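Local coordinates for putative metal-dependent hydrolase (Bacillus subtilis, PDB 6KNS), which binds two zinc ions and a calcium ion in a metallo-beta-lactamase fold and is probably a hydrolase related to short-form RNase Z enzymes, at residues 13-16 against 22-25. Residues are numbered along the deposited sequence; the frame is centred on the assembly and turned at random.
Sequences GCYG and NEAT
Ala24 O takes backbone N-H groups from two successive residues of 13-16. The bond from Tyr15 N is the stronger and straighter of the two (2.9 Å to Ala24 O, N-H...O 162°), its nitrogen in the carbonyl plane; that from Cys14 N is weak and bent (3.2 Å to Ala24 O). Ala24 O also lies at the edge of the Tyr15 ring, in its plane, 3.4 Å from Tyr15 CB. A water accepts from Ala24 N at 3.0 Å and is bound weakly by Cys14 N and Glu23 OE1, so it links the two segments beside the direct bonds. Glu23 CB approaches CD2 and CE2 of Tyr15 obliquely, with Tyr15 CE2 3.8 Å from Glu23 CB; the Glu23 side chain bends at chi2, and its carboxylate plane is turned 40° from the ring. Both segments belong to the connection between strands 7-13 and 27-32, antiparallel neighbours in one of the two mixed sheets of the metallo-beta-lactamase fold, at the end near the zinc ions. Gly13, the last residue of its strand, has no side chain, and Ala24 CB comes within 3.5 Å of Gly13 CA. Farther along, Thr25 CA makes a CA-H...O contact with Tyr15 O (3.3 Å), with Thr25 CB against the same oxygen. A chi1 of 72° turns Thr25 OG1 back over its own main chain, where it hydrogen-bonds to Ser43 N and to the carbonyl oxygen of the zinc ligand Asp69, tying this loop to the metal-binding segment. Across the dimer interface, Glu23 O is hydrogen-bonded by Ser47 OG of the second subunit.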
loop_
_atom_site.group_PDB
_atom_site.type_symbol
_atom_site.label_atom_id
_atom_site.label_comp_id
_atom_site.label_asym_id
_atom_site.label_seq_id
_atom_site.Cartn_x
_atom_site.Cartn_y
_atom_site.Cartn_z
ATOM N N GLY A 13 -0.579 1.422 11.485
ATOM C CA GLY A 13 0.249 2.455 10.820
ATOM C C GLY A 13 -0.255 3.829 11.216
ATOM O O GLY A 13 -1.436 4.005 11.514
ATOM N N CYS A 14 0.628 4.794 11.216
ATOM C CA CYS A 14 0.324 6.046 11.895
ATOM C C CYS A 14 0.848 7.321 11.235
ATOM O O CYS A 14 0.624 8.424 11.792
ATOM C CB CYS A 14 0.834 5.968 13.345
ATOM S SG CYS A 14 2.575 5.795 13.389
ATOM N N TYR A 15 1.500 7.211 10.067
ATOM C CA TYR A 15 1.936 8.408 9.333
ATOM C C TYR A 15 0.864 9.088 8.500
ATOM O O TYR A 15 0.011 8.429 7.887
ATOM C CB TYR A 15 3.178 8.126 8.455
ATOM C CG TYR A 15 4.453 8.174 9.286
ATOM C CD1 TYR A 15 5.165 9.350 9.433
ATOM C CD2 TYR A 15 4.894 7.053 9.951
ATOM C CE1 TYR A 15 6.279 9.407 10.229
ATOM C CE2 TYR A 15 6.015 7.079 10.759
ATOM C CZ TYR A 15 6.694 8.269 10.900
ATOM O OH TYR A 15 7.830 8.285 11.646
ATOM N N GLY A 16 0.926 10.418 8.440
ATOM C CA GLY A 16 0.009 11.163 7.613
ATOM C C GLY A 16 0.519 11.194 6.181
ATOM O O GLY A 16 1.695 11.346 5.983
ATOM N N ASN A 22 9.897 2.115 5.980
ATOM C CA ASN A 22 9.560 0.910 6.741
ATOM C C ASN A 22 8.397 1.102 7.728
ATOM O O ASN A 22 8.175 0.266 8.617
ATOM C CB ASN A 22 10.793 0.344 7.430
ATOM C CG ASN A 22 11.875 -0.072 6.423
ATOM O OD1 ASN A 22 11.632 -0.879 5.519
ATOM N ND2 ASN A 22 13.052 0.502 6.560
ATOM N N GLU A 23 7.640 2.178 7.529
ATOM C CA GLU A 23 6.450 2.421 8.335
ATOM C C GLU A 23 5.193 2.378 7.477
ATOM O O GLU A 23 5.215 1.857 6.342
ATOM C CB GLU A 23 6.552 3.749 9.066
ATOM C CG GLU A 23 7.816 3.851 9.941
ATOM C CD GLU A 23 7.884 2.802 11.068
ATOM O OE1 GLU A 23 6.833 2.243 11.493
ATOM O OE2 GLU A 23 9.031 2.525 11.508
ATOM N N ALA A 24 4.091 2.858 8.055
ATOM C CA ALA A 24 2.775 2.766 7.432
ATOM C C ALA A 24 1.943 4.020 7.629
ATOM O O ALA A 24 2.255 4.856 8.495
ATOM C CB ALA A 24 2.012 1.506 7.924
ATOM N N THR A 25 0.886 4.173 6.828
ATOM C CA THR A 25 -0.082 5.270 7.052
ATOM C C THR A 25 -1.305 4.675 7.776
ATOM O O THR A 25 -1.236 3.532 8.242
ATOM C CB THR A 25 -0.434 6.037 5.784
ATOM O OG1 THR A 25 -1.261 5.251 4.916
ATOM C CG2 THR A 25 0.835 6.453 5.015
HETATM O O HOH W 1 3.613 3.314 10.992
#